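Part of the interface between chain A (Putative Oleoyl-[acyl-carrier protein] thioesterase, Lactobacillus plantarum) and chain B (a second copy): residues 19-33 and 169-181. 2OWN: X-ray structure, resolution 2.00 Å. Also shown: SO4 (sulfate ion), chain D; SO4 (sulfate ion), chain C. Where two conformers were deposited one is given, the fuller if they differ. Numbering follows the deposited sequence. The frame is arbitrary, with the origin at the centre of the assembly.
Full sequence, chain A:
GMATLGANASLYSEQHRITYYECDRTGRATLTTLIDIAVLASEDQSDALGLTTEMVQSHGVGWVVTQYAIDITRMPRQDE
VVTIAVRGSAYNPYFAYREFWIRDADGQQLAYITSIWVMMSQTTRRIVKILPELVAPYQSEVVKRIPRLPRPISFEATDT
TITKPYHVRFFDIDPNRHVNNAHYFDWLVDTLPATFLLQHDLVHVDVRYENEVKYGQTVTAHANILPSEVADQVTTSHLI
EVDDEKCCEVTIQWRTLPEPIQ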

# COMPACT_ATOMS: atom_id res chain seq x y z
N THR A 19 -8.07 -5.06 4.51
CA THR A 19 -8.74 -3.76 4.27
C THR A 19 -9.01 -3.56 2.78
O THR A 19 -8.38 -4.21 1.94
CB THR A 19 -7.88 -2.59 4.79
OG1 THR A 19 -6.66 -2.52 4.06
CG2 THR A 19 -7.58 -2.76 6.29
N TYR A 20 -9.93 -2.64 2.46
CA TYR A 20 -10.26 -2.28 1.04
C TYR A 20 -9.00 -1.82 0.24
O TYR A 20 -8.84 -2.17 -0.93
CB TYR A 20 -11.39 -1.20 0.97
CG TYR A 20 -10.94 0.18 1.42
CD1 TYR A 20 -10.94 0.54 2.79
CD2 TYR A 20 -10.41 1.11 0.48
CE1 TYR A 20 -10.46 1.81 3.21
CE2 TYR A 20 -9.91 2.37 0.89
CZ TYR A 20 -9.94 2.70 2.25
OH TYR A 20 -9.47 3.91 2.64
N TYR A 21 -8.12 -1.05 0.91
CA TYR A 21 -6.86 -0.51 0.32
C TYR A 21 -5.79 -1.57 0.04
O TYR A 21 -4.88 -1.33 -0.77
CB TYR A 21 -6.31 0.72 1.08
CG TYR A 21 -5.95 0.53 2.54
CD1 TYR A 21 -6.90 0.77 3.55
CD2 TYR A 21 -4.65 0.16 2.92
CE1 TYR A 21 -6.57 0.63 4.93
CE2 TYR A 21 -4.30 0.01 4.30
CZ TYR A 21 -5.27 0.25 5.29
OH TYR A 21 -4.95 0.12 6.61
N GLU A 22 -5.89 -2.72 0.73
CA GLU A 22 -5.04 -3.89 0.49
C GLU A 22 -5.58 -4.77 -0.68
O GLU A 22 -4.92 -5.74 -1.04
CB GLU A 22 -4.94 -4.75 1.75
CG GLU A 22 -4.10 -4.10 2.83
CD GLU A 22 -4.11 -4.83 4.17
OE1 GLU A 22 -4.93 -5.75 4.41
OE2 GLU A 22 -3.29 -4.45 5.02
N CYS A 23 -6.75 -4.43 -1.25
CA CYS A 23 -7.38 -5.17 -2.33
C CYS A 23 -7.35 -4.42 -3.65
O CYS A 23 -7.11 -3.20 -3.68
CB CYS A 23 -8.85 -5.47 -1.99
SG CYS A 23 -9.07 -6.42 -0.50
N ASP A 24 -7.60 -5.17 -4.72
CA ASP A 24 -7.71 -4.64 -6.08
C ASP A 24 -9.21 -4.32 -6.32
O ASP A 24 -10.04 -4.48 -5.41
CB ASP A 24 -7.07 -5.60 -7.13
CG ASP A 24 -7.74 -6.98 -7.24
OD1 ASP A 24 -8.87 -7.22 -6.75
OD2 ASP A 24 -7.09 -7.87 -7.84
N ARG A 25 -9.55 -3.91 -7.54
CA ARG A 25 -10.95 -3.59 -7.94
C ARG A 25 -12.01 -4.71 -7.84
O ARG A 25 -13.20 -4.41 -7.83
CB ARG A 25 -11.02 -2.93 -9.33
CG ARG A 25 -10.49 -3.76 -10.50
CD ARG A 25 -10.72 -3.05 -11.82
NE ARG A 25 -12.15 -2.95 -12.17
CZ ARG A 25 -12.66 -2.33 -13.24
NH1 ARG A 25 -11.89 -1.69 -14.14
NH2 ARG A 25 -13.99 -2.33 -13.41
N THR A 26 -11.57 -5.98 -7.77
CA THR A 26 -12.46 -7.15 -7.60
C THR A 26 -12.80 -7.47 -6.10
O THR A 26 -13.55 -8.43 -5.85
CB THR A 26 -11.85 -8.44 -8.26
OG1 THR A 26 -10.71 -8.89 -7.52
CG2 THR A 26 -11.47 -8.20 -9.73
N GLY A 27 -12.27 -6.69 -5.14
CA GLY A 27 -12.47 -6.91 -3.70
C GLY A 27 -11.64 -8.03 -3.10
O GLY A 27 -12.00 -8.54 -2.03
N ARG A 28 -10.53 -8.39 -3.76
CA ARG A 28 -9.62 -9.45 -3.34
C ARG A 28 -8.25 -8.87 -3.12
O ARG A 28 -7.84 -7.95 -3.86
CB ARG A 28 -9.53 -10.52 -4.41
CG ARG A 28 -10.86 -11.17 -4.72
CD ARG A 28 -10.85 -12.22 -5.82
NE ARG A 28 -10.38 -11.77 -7.15
CZ ARG A 28 -10.70 -12.30 -8.34
NH1 ARG A 28 -11.63 -13.28 -8.47
NH2 ARG A 28 -10.15 -11.78 -9.45
N ALA A 29 -7.53 -9.44 -2.14
CA ALA A 29 -6.17 -9.02 -1.80
C ALA A 29 -5.22 -9.20 -2.99
O ALA A 29 -5.38 -10.16 -3.77
CB ALA A 29 -5.64 -9.78 -0.57
N THR A 30 -4.32 -8.24 -3.16
CA THR A 30 -3.32 -8.27 -4.24
C THR A 30 -2.14 -9.15 -3.83
O THR A 30 -2.00 -9.52 -2.63
CB THR A 30 -2.80 -6.85 -4.58
OG1 THR A 30 -2.09 -6.30 -3.45
CG2 THR A 30 -3.95 -5.91 -4.97
N LEU A 31 -1.31 -9.53 -4.81
CA LEU A 31 -0.04 -10.29 -4.55
C LEU A 31 0.91 -9.50 -3.64
O LEU A 31 1.63 -10.09 -2.84
CB LEU A 31 0.71 -10.69 -5.83
CG LEU A 31 0.17 -11.87 -6.61
CD1 LEU A 31 0.88 -12.03 -7.95
CD2 LEU A 31 0.30 -13.14 -5.77
N THR A 32 0.91 -8.16 -3.82
CA THR A 32 1.68 -7.21 -3.00
C THR A 32 1.24 -7.39 -1.55
O THR A 32 2.09 -7.63 -0.70
CB THR A 32 1.51 -5.78 -3.48
OG1 THR A 32 1.80 -5.74 -4.89
CG2 THR A 32 2.43 -4.80 -2.70
N THR A 33 -0.08 -7.36 -1.31
CA THR A 33 -0.67 -7.59 0.03
C THR A 33 -0.34 -8.96 0.62
O THR A 33 -0.02 -9.04 1.81
CB THR A 33 -2.21 -7.36 0.05
OG1 THR A 33 -2.44 -5.97 -0.15
CG2 THR A 33 -2.85 -7.81 1.39
N ARG B 169 -1.98 2.91 -12.27
CA ARG B 169 -1.86 1.44 -12.26
C ARG B 169 -3.16 0.73 -11.96
O ARG B 169 -4.12 1.36 -11.48
CB ARG B 169 -0.86 0.99 -11.20
CG ARG B 169 0.50 1.48 -11.47
CD ARG B 169 1.37 1.22 -10.31
NE ARG B 169 2.67 1.79 -10.59
CZ ARG B 169 3.61 2.07 -9.69
NH1 ARG B 169 3.47 1.83 -8.39
NH2 ARG B 169 4.73 2.62 -10.15
N PHE B 170 -3.17 -0.59 -12.22
CA PHE B 170 -4.33 -1.45 -11.95
C PHE B 170 -4.68 -1.42 -10.45
O PHE B 170 -5.84 -1.15 -10.14
CB PHE B 170 -4.11 -2.89 -12.45
CG PHE B 170 -5.28 -3.79 -12.22
CD1 PHE B 170 -6.41 -3.70 -13.06
CD2 PHE B 170 -5.28 -4.73 -11.16
CE1 PHE B 170 -7.54 -4.54 -12.85
CE2 PHE B 170 -6.40 -5.58 -10.94
CZ PHE B 170 -7.53 -5.48 -11.79
N PHE B 171 -3.67 -1.57 -9.57
CA PHE B 171 -3.91 -1.53 -8.10
C PHE B 171 -4.35 -0.15 -7.53
O PHE B 171 -4.77 -0.11 -6.38
CB PHE B 171 -2.75 -2.13 -7.25
CG PHE B 171 -2.36 -3.57 -7.59
CD1 PHE B 171 -3.31 -4.55 -8.01
CD2 PHE B 171 -1.04 -4.00 -7.32
CE1 PHE B 171 -2.92 -5.89 -8.28
CE2 PHE B 171 -0.63 -5.34 -7.57
CZ PHE B 171 -1.57 -6.29 -8.05
N ASP B 172 -4.22 0.94 -8.31
CA ASP B 172 -4.73 2.27 -7.89
C ASP B 172 -6.28 2.32 -7.87
O ASP B 172 -6.84 3.13 -7.13
CB ASP B 172 -4.19 3.41 -8.77
CG ASP B 172 -2.68 3.58 -8.67
OD1 ASP B 172 -2.10 3.38 -7.59
OD2 ASP B 172 -2.07 3.98 -9.67
N ILE B 173 -6.95 1.47 -8.67
CA ILE B 173 -8.42 1.38 -8.74
C ILE B 173 -8.85 0.41 -7.62
O ILE B 173 -8.66 -0.80 -7.77
CB ILE B 173 -8.94 0.94 -10.15
CG1 ILE B 173 -8.71 2.02 -11.22
CG2 ILE B 173 -10.46 0.69 -10.14
CD1 ILE B 173 -7.28 2.39 -11.56
N ASP B 174 -9.42 0.94 -6.53
CA ASP B 174 -9.85 0.12 -5.35
C ASP B 174 -11.24 -0.58 -5.62
O ASP B 174 -11.84 -0.33 -6.69
CB ASP B 174 -9.74 0.97 -4.04
CG ASP B 174 -10.86 1.99 -3.86
OD1 ASP B 174 -11.32 2.57 -4.86
OD2 ASP B 174 -11.24 2.24 -2.70
N PRO B 175 -11.74 -1.47 -4.71
CA PRO B 175 -13.03 -2.22 -4.84
C PRO B 175 -14.30 -1.58 -5.43
O PRO B 175 -15.11 -2.32 -6.00
CB PRO B 175 -13.28 -2.69 -3.41
CG PRO B 175 -11.90 -3.01 -2.96
CD PRO B 175 -11.07 -1.90 -3.45
N ASN B 176 -14.45 -0.25 -5.35
CA ASN B 176 -15.63 0.48 -5.95
C ASN B 176 -15.48 0.88 -7.46
O ASN B 176 -16.27 1.71 -7.95
CB ASN B 176 -16.08 1.68 -5.05
CG ASN B 176 -15.09 2.86 -5.00
OD1 ASN B 176 -14.09 2.93 -5.71
ND2 ASN B 176 -15.40 3.82 -4.13
N ARG B 177 -14.49 0.32 -8.18
CA ARG B 177 -14.20 0.56 -9.62
C ARG B 177 -13.80 2.03 -9.97
O ARG B 177 -14.11 2.54 -11.06
CB ARG B 177 -15.38 0.04 -10.49
CG ARG B 177 -15.73 -1.44 -10.27
CD ARG B 177 -16.89 -1.87 -11.16
N HIS B 178 -13.10 2.69 -9.04
CA HIS B 178 -12.60 4.09 -9.17
C HIS B 178 -11.20 4.23 -8.57
O HIS B 178 -10.87 3.50 -7.62
CB HIS B 178 -13.54 5.10 -8.49
CG HIS B 178 -14.94 5.10 -9.02
ND1 HIS B 178 -15.97 4.42 -8.41
CD2 HIS B 178 -15.47 5.67 -10.12
CE1 HIS B 178 -17.08 4.59 -9.10
NE2 HIS B 178 -16.81 5.35 -10.15
N VAL B 179 -10.39 5.17 -9.09
CA VAL B 179 -9.02 5.44 -8.60
C VAL B 179 -9.09 6.08 -7.21
O VAL B 179 -9.56 7.22 -7.09
CB VAL B 179 -8.18 6.33 -9.57
CG1 VAL B 179 -6.80 6.69 -8.99
CG2 VAL B 179 -8.00 5.62 -10.89
N ASN B 180 -8.62 5.33 -6.20
CA ASN B 180 -8.59 5.73 -4.77
C ASN B 180 -7.84 7.05 -4.58
O ASN B 180 -6.70 7.17 -5.05
CB ASN B 180 -7.99 4.57 -3.94
CG ASN B 180 -7.88 4.83 -2.42
OD1 ASN B 180 -8.46 5.75 -1.86
ND2 ASN B 180 -7.13 3.95 -1.75
N ASN B 181 -8.53 8.03 -3.94
CA ASN B 181 -7.94 9.37 -3.66
C ASN B 181 -6.65 9.35 -2.84
O ASN B 181 -5.83 10.25 -3.01
CB ASN B 181 -8.97 10.33 -3.02
CG ASN B 181 -10.08 10.75 -3.98
OD1 ASN B 181 -10.37 10.09 -4.97
ND2 ASN B 181 -10.70 11.87 -3.67
S SO4 D . -12.27 -16.40 -6.05
O1 SO4 D . -11.17 -15.45 -5.92
O2 SO4 D . -11.74 -17.75 -6.23
O3 SO4 D . -13.11 -16.34 -4.86
O4 SO4 D . -13.08 -16.05 -7.21
S SO4 C . 5.60 5.48 -13.03
O1 SO4 C . 4.19 5.72 -12.82
O2 SO4 C . 6.37 6.65 -12.62
O3 SO4 C . 6.07 4.37 -12.25
O4 SO4 C . 5.82 5.20 -14.44
O HOH W 1 -9.03 5.87 0.74
O HOH W 2 -6.83 -0.54 -4.14
O HOH W 3 -7.43 -2.75 -8.83

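The two stretches bury 738 Å² between them, largely through loop and turn residues, and no direct hydrogen bond crosses among the modelled atoms; apolar packing and water do the work. At the start of the chain A contact, Tyr A20 lays its ring beside Asp B174 (CD2 to OD2, 3.5 Å), and its hydroxyl reaches Asn B180 through water 1, which donates to both Tyr A20 OH (2.8 Å) and Asn B180 OD1 (2.7 Å). Cys A23 CB then rests 4.0 Å from Pro B175 CG.

A type I turn from Asp A24 to Gly A27, closed by Gly A27 N to Asp A24 O (3.2 Å), brings the backbones together, with Arg A25 CA and Pro B175 CA 4.0 Å apart. Arg A25 N lies 3.2 Å from Ile B173 O, but the angle is poor for a hydrogen bond. Water 3 bridges instead, accepting from Arg A25 N (2.7 Å) and donating to Ile B173 O (2.5 Å) and Phe B170 O (2.6 Å). The aliphatic part of Arg A25 packs on Phe B170 (CG to CZ, 3.7 Å).

Farther along, Thr A30 caps the following helix, its OG1 accepting from Thr A33 N (3.1 Å). This leaves its methyl CG2 over one face of the Phe B171 ring, 3.4 Å from CD1, in a CH-pi contact. Thr A32 OG1 approaches the same ring, 3.6 Å from Phe B171 CE2.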